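Local coordinates for protein putative mandelate racemase (Salmonella typhimurium, PDB 2O56) that probably acts as a magnesium-dependent hydro-lyase (dehydratase) of the enolase superfamily, although its substrate is not established, at residues I219-A224 / Y245-V250; D13-F18 / M390-T395. One frame throughout, in Å; residues are numbered along the deposited sequence.

Contact 1: I219-A224 / Y245-V250. With MG (magnesium ion), chain I.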
loop_
_atom_site.group_PDB
_atom_site.type_symbol
_atom_site.label_atom_id
_atom_site.label_comp_id
_atom_site.label_asym_id
_atom_site.label_seq_id
_atom_site.Cartn_x
_atom_site.Cartn_y
_atom_site.Cartn_z
ATOM N N ILE A 219 -18.632 28.450 -7.488
ATOM C CA ILE A 219 -17.996 27.246 -8.027
ATOM C C ILE A 219 -17.049 27.667 -9.147
ATOM O O ILE A 219 -17.437 28.425 -10.037
ATOM C CB ILE A 219 -19.064 26.245 -8.559
ATOM C CG1 ILE A 219 -20.015 25.852 -7.430
ATOM C CG2 ILE A 219 -18.407 24.990 -9.203
ATOM C CD1 ILE A 219 -21.371 25.363 -7.909
ATOM N N ALA A 220 -15.804 27.192 -9.087
ATOM C CA ALA A 220 -14.838 27.435 -10.142
ATOM C C ALA A 220 -14.803 26.242 -11.079
ATOM O O ALA A 220 -14.500 25.131 -10.650
ATOM C CB ALA A 220 -13.468 27.646 -9.523
ATOM N N GLU A 221 -15.123 26.490 -12.347
ATOM C CA GLU A 221 -15.245 25.457 -13.365
ATOM C C GLU A 221 -14.025 25.551 -14.271
ATOM O O GLU A 221 -13.601 26.647 -14.627
ATOM C CB GLU A 221 -16.553 25.683 -14.132
ATOM C CG GLU A 221 -16.584 25.267 -15.558
ATOM C CD GLU A 221 -16.941 23.798 -15.721
ATOM O OE1 GLU A 221 -18.126 23.491 -15.976
ATOM O OE2 GLU A 221 -16.039 22.945 -15.586
ATOM N N MET A 222 -13.433 24.406 -14.609
ATOM C CA MET A 222 -12.189 24.385 -15.377
ATOM C C MET A 222 -12.340 23.651 -16.706
ATOM O O MET A 222 -11.469 23.759 -17.566
ATOM C CB MET A 222 -11.065 23.709 -14.587
ATOM C CG MET A 222 -10.677 24.383 -13.306
ATOM S SD MET A 222 -10.307 26.143 -13.458
ATOM C CE MET A 222 -8.633 26.105 -14.069
ATOM N N HIS A 223 -13.414 22.873 -16.835
ATOM C CA HIS A 223 -13.779 22.169 -18.071
ATOM C C HIS A 223 -12.772 21.090 -18.494
ATOM O O HIS A 223 -12.870 20.583 -19.614
ATOM C CB HIS A 223 -13.940 23.149 -19.244
ATOM C CG HIS A 223 -15.212 23.940 -19.230
ATOM N ND1 HIS A 223 -15.244 25.291 -18.927
ATOM C CD2 HIS A 223 -16.487 23.585 -19.510
ATOM C CE1 HIS A 223 -16.487 25.726 -19.009
ATOM N NE2 HIS A 223 -17.260 24.713 -19.360
ATOM N N ALA A 224 -11.814 20.766 -17.615
ATOM C CA ALA A 224 -10.647 19.939 -17.947
ATOM C C ALA A 224 -9.838 20.471 -19.124
ATOM O O ALA A 224 -9.283 19.688 -19.915
ATOM C CB ALA A 224 -11.055 18.460 -18.160
ATOM N N TYR A 245 -16.972 24.531 -4.661
ATOM C CA TYR A 245 -16.100 23.467 -5.139
ATOM C C TYR A 245 -15.417 23.779 -6.457
ATOM O O TYR A 245 -15.721 24.779 -7.100
ATOM C CB TYR A 245 -16.842 22.133 -5.154
ATOM C CG TYR A 245 -18.227 22.117 -5.789
ATOM C CD1 TYR A 245 -18.387 21.943 -7.159
ATOM C CD2 TYR A 245 -19.382 22.207 -5.001
ATOM C CE1 TYR A 245 -19.647 21.888 -7.733
ATOM C CE2 TYR A 245 -20.649 22.150 -5.576
ATOM C CZ TYR A 245 -20.769 22.003 -6.937
ATOM O OH TYR A 245 -22.015 21.931 -7.511
ATOM N N TYR A 246 -14.472 22.920 -6.847
ATOM C CA TYR A 246 -13.559 23.178 -7.949
ATOM C C TYR A 246 -13.833 22.068 -8.965
ATOM O O TYR A 246 -13.556 20.918 -8.674
ATOM C CB TYR A 246 -12.133 23.018 -7.412
ATOM C CG TYR A 246 -10.997 23.477 -8.319
ATOM C CD1 TYR A 246 -11.180 24.494 -9.252
ATOM C CD2 TYR A 246 -9.726 22.892 -8.215
ATOM C CE1 TYR A 246 -10.133 24.920 -10.060
ATOM C CE2 TYR A 246 -8.661 23.316 -9.025
ATOM C CZ TYR A 246 -8.874 24.324 -9.942
ATOM O OH TYR A 246 -7.844 24.736 -10.742
ATOM N N GLU A 247 -14.382 22.411 -10.132
ATOM C CA GLU A 247 -15.045 21.439 -11.011
ATOM C C GLU A 247 -14.165 21.019 -12.193
ATOM O O GLU A 247 -13.597 21.854 -12.901
ATOM C CB GLU A 247 -16.397 21.991 -11.537
ATOM C CG GLU A 247 -17.031 21.101 -12.578
ATOM C CD GLU A 247 -18.426 21.518 -12.982
ATOM O OE1 GLU A 247 -19.138 22.182 -12.192
ATOM O OE2 GLU A 247 -18.818 21.173 -14.112
ATOM N N GLU A 248 -14.059 19.710 -12.402
ATOM C CA GLU A 248 -13.246 19.158 -13.479
ATOM C C GLU A 248 -11.866 19.797 -13.667
ATOM O O GLU A 248 -11.539 20.230 -14.776
ATOM C CB GLU A 248 -14.026 19.236 -14.805
ATOM C CG GLU A 248 -15.166 18.229 -14.908
ATOM C CD GLU A 248 -15.486 17.870 -16.336
ATOM O OE1 GLU A 248 -15.908 18.774 -17.072
ATOM O OE2 GLU A 248 -15.315 16.689 -16.725
ATOM N N PRO A 249 -11.035 19.837 -12.604
ATOM C CA PRO A 249 -9.719 20.446 -12.795
ATOM C C PRO A 249 -8.887 19.671 -13.839
ATOM O O PRO A 249 -8.018 20.228 -14.507
ATOM C CB PRO A 249 -9.086 20.321 -11.407
ATOM C CG PRO A 249 -9.804 19.171 -10.752
ATOM C CD PRO A 249 -11.197 19.289 -11.241
ATOM N N VAL A 250 -9.173 18.387 -14.007
ATOM C CA VAL A 250 -8.365 17.568 -14.898
ATOM C C VAL A 250 -9.314 16.469 -15.452
ATOM O O VAL A 250 -10.341 16.171 -14.845
ATOM C CB VAL A 250 -7.143 16.973 -14.122
ATOM C CG1 VAL A 250 -7.604 15.984 -13.009
ATOM C CG2 VAL A 250 -6.189 16.274 -15.060
HETATM MG MG MG I . -19.018 21.354 -16.297
HETATM O O HOH W 1 -21.133 21.891 -16.709
HETATM O O HOH W 2 -16.674 20.927 -16.649
#
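Glu221 and Glu247 meet at the magnesium site, at the C-terminal ends of two neighbouring parallel barrel strands. The ion binds Glu221 OE1 at 2.3 Å and Glu247 OE2 at 2.2 Å. Glu221 OE1 and Glu247 OE2 lie 3.1 Å apart, not hydrogen-bonded but sharing the ion, with carboxylate planes 60° apart. Glu247 reaches the ion with an extended chain, whereas Glu221 bends at chi2 (86°). His223 N donates to Glu221 OE2, the oxygen that does not bind the metal, from above the carboxylate plane. Glu273 and two waters also bind the ion. Lys172 forms a salt bridge with Glu247 OE1 and Arg274 one with Glu248 OE1; Glu248 does not bind this ion.

Backbone bonds run from Ala220 N to Tyr245 O, Glu247 N to Ala220 O, Met222 N to Glu247 O and Ala224 N to Glu248 O. Ile219 CG1 makes a CH-pi contact over the Tyr245 ring, 4.0 Å from its centroid. Met222 CG lies 3.3 Å from Tyr246 CE1, and Met222 SD makes an oblique Met-aromatic contact with that ring. Helix 228-238 links the strands as a beta-alpha-beta unit, and acidic ligands at or just past successive strand ends are typical of the enolase-superfamily barrel.

Contact 2: D13-F18 / M390-T395; sequences DVANDF and MKKSPT
Ser393 and Ala15 point their CB atoms at each other's segments, and the serine hydroxyl takes one of the two hydrogen bonds across the contact. Ala15 N donates to Ser393 OG at 3.0 Å, almost straight (174°). Ser393 OG lies anti to its own carbonyl carbon (chi1 -67°), beside the backbone N, where it meets both Ala15 N and Thr389 O. Hydrogen-bonded to both, it links helix 387-392 to the loop after strand 6-13. Ser393 CB lies 3.4 Å from Asp13 O, and Pro394 CD approaches the same carbonyl oxygen.

Ala15 CB faces the backbone of the other segment, 3.5 Å from Lys392 O. Of the Lys392 side chain, CG comes nearest, 4.1 Å from Ala15 CB. Asp13 N donates to Pro394 O at 2.9 Å, and Asp13 CB lies near the same oxygen. The Asp13 carboxylate is engaged by Arg26 in a salt bridge. Thr395 OG1 donates to Ser393 O from above the carbonyl plane.

The contact lies where strand 6-13 runs out into a loop and helix 387-392 gives way to strand 395-398. That strand pairs antiparallel with 6-13 at the edge of a four-stranded sheet.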
loop_
_atom_site.group_PDB
_atom_site.type_symbol
_atom_site.label_atom_id
_atom_site.label_comp_id
_atom_site.label_asym_id
_atom_site.label_seq_id
_atom_site.Cartn_x
_atom_site.Cartn_y
_atom_site.Cartn_z
ATOM N N ASP A 13 -33.865 13.784 -33.816
ATOM C CA ASP A 13 -32.883 14.850 -33.883
ATOM C C ASP A 13 -33.623 16.186 -33.757
ATOM O O ASP A 13 -34.102 16.736 -34.745
ATOM C CB ASP A 13 -32.142 14.751 -35.226
ATOM C CG ASP A 13 -30.889 15.607 -35.285
ATOM O OD1 ASP A 13 -30.472 16.180 -34.257
ATOM O OD2 ASP A 13 -30.307 15.697 -36.385
ATOM N N VAL A 14 -33.714 16.686 -32.529
ATOM C CA VAL A 14 -34.692 17.711 -32.136
ATOM C C VAL A 14 -34.398 19.031 -32.838
ATOM O O VAL A 14 -33.337 19.630 -32.623
ATOM C CB VAL A 14 -34.704 17.906 -30.589
ATOM C CG1 VAL A 14 -35.578 19.118 -30.161
ATOM C CG2 VAL A 14 -35.145 16.611 -29.884
ATOM N N ALA A 15 -35.334 19.460 -33.688
ATOM C CA ALA A 15 -35.247 20.761 -34.385
ATOM C C ALA A 15 -35.480 21.914 -33.429
ATOM O O ALA A 15 -36.405 21.877 -32.620
ATOM C CB ALA A 15 -36.264 20.837 -35.547
ATOM N N ASN A 16 -34.654 22.947 -33.541
ATOM C CA ASN A 16 -34.594 23.994 -32.521
ATOM C C ASN A 16 -34.054 25.307 -33.064
ATOM O O ASN A 16 -33.287 25.333 -34.039
ATOM C CB ASN A 16 -33.745 23.547 -31.317
ATOM C CG ASN A 16 -32.295 23.247 -31.695
ATOM O OD1 ASN A 16 -31.940 22.097 -31.947
ATOM N ND2 ASN A 16 -31.451 24.281 -31.730
ATOM N N ASP A 17 -34.423 26.392 -32.396
ATOM C CA ASP A 17 -34.089 27.718 -32.882
ATOM C C ASP A 17 -32.750 28.293 -32.429
ATOM O O ASP A 17 -32.415 29.429 -32.783
ATOM C CB ASP A 17 -35.253 28.686 -32.666
ATOM C CG ASP A 17 -36.267 28.611 -33.789
ATOM O OD1 ASP A 17 -36.327 29.576 -34.583
ATOM O OD2 ASP A 17 -36.972 27.574 -33.895
ATOM N N PHE A 18 -31.971 27.508 -31.685
ATOM C CA PHE A 18 -30.562 27.839 -31.460
ATOM C C PHE A 18 -29.716 27.631 -32.723
ATOM O O PHE A 18 -28.853 26.753 -32.783
ATOM C CB PHE A 18 -29.986 27.063 -30.273
ATOM C CG PHE A 18 -30.608 27.413 -28.942
ATOM C CD1 PHE A 18 -30.606 28.726 -28.472
ATOM C CD2 PHE A 18 -31.176 26.419 -28.144
ATOM C CE1 PHE A 18 -31.172 29.043 -27.232
ATOM C CE2 PHE A 18 -31.739 26.727 -26.906
ATOM C CZ PHE A 18 -31.735 28.041 -26.447
ATOM N N MET A 390 -41.923 17.378 -32.833
ATOM C CA MET A 390 -41.761 16.037 -33.367
ATOM C C MET A 390 -42.042 15.955 -34.862
ATOM O O MET A 390 -41.364 15.222 -35.589
ATOM C CB MET A 390 -42.606 15.062 -32.584
ATOM C CG MET A 390 -42.101 14.867 -31.155
ATOM S SD MET A 390 -42.785 13.376 -30.403
ATOM C CE MET A 390 -44.344 13.988 -29.746
ATOM N N LYS A 391 -43.025 16.728 -35.316
ATOM C CA LYS A 391 -43.362 16.835 -36.741
ATOM C C LYS A 391 -42.200 17.308 -37.596
ATOM O O LYS A 391 -41.988 16.775 -38.673
ATOM C CB LYS A 391 -44.569 17.760 -36.942
ATOM C CG LYS A 391 -45.799 17.072 -37.501
ATOM C CD LYS A 391 -46.960 17.116 -36.519
ATOM C CE LYS A 391 -47.190 15.763 -35.862
ATOM N NZ LYS A 391 -46.123 15.407 -34.875
ATOM N N LYS A 392 -41.445 18.300 -37.116
ATOM C CA LYS A 392 -40.364 18.888 -37.914
ATOM C C LYS A 392 -38.942 18.417 -37.568
ATOM O O LYS A 392 -37.962 18.986 -38.044
ATOM C CB LYS A 392 -40.454 20.425 -37.928
ATOM C CG LYS A 392 -40.243 21.113 -36.599
ATOM C CD LYS A 392 -40.065 22.620 -36.785
ATOM C CE LYS A 392 -39.688 23.302 -35.467
ATOM N NZ LYS A 392 -40.871 23.852 -34.735
ATOM N N SER A 393 -38.821 17.377 -36.750
ATOM C CA SER A 393 -37.510 16.865 -36.360
ATOM C C SER A 393 -37.175 15.623 -37.160
ATOM O O SER A 393 -37.932 14.665 -37.130
ATOM C CB SER A 393 -37.513 16.483 -34.879
ATOM O OG SER A 393 -37.652 17.601 -34.036
ATOM N N PRO A 394 -36.017 15.612 -37.843
ATOM C CA PRO A 394 -35.560 14.390 -38.519
ATOM C C PRO A 394 -35.489 13.160 -37.581
ATOM O O PRO A 394 -34.873 13.224 -36.509
ATOM C CB PRO A 394 -34.163 14.770 -39.034
ATOM C CG PRO A 394 -34.128 16.240 -39.049
ATOM C CD PRO A 394 -35.079 16.736 -38.013
ATOM N N THR A 395 -36.128 12.060 -37.992
ATOM C CA THR A 395 -36.447 10.946 -37.098
ATOM C C THR A 395 -36.143 9.584 -37.755
ATOM O O THR A 395 -36.518 9.341 -38.901
ATOM C CB THR A 395 -37.924 10.998 -36.630
ATOM O OG1 THR A 395 -38.171 12.239 -35.962
ATOM C CG2 THR A 395 -38.226 9.872 -35.658
#

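Overall arrangement
Contacts 1 and 2 lie on opposite sides of the chain's centre. Their centres are 32 Å apart and their nearest atoms about 16 Å, so they do not touch. Along the sequence, contact 1 is nested inside the long loop that contact 2 closes. Contact 1 joins adjacent strands of the barrel and carries two of the three glutamates that bind magnesium. Contact 2 is away from the annotated sites. It brings the segment after the barrel back to the antiparallel sheet near the start of the chain. The two contacts thus belong to the barrel and to the sheet of the N-terminal domain, respectively.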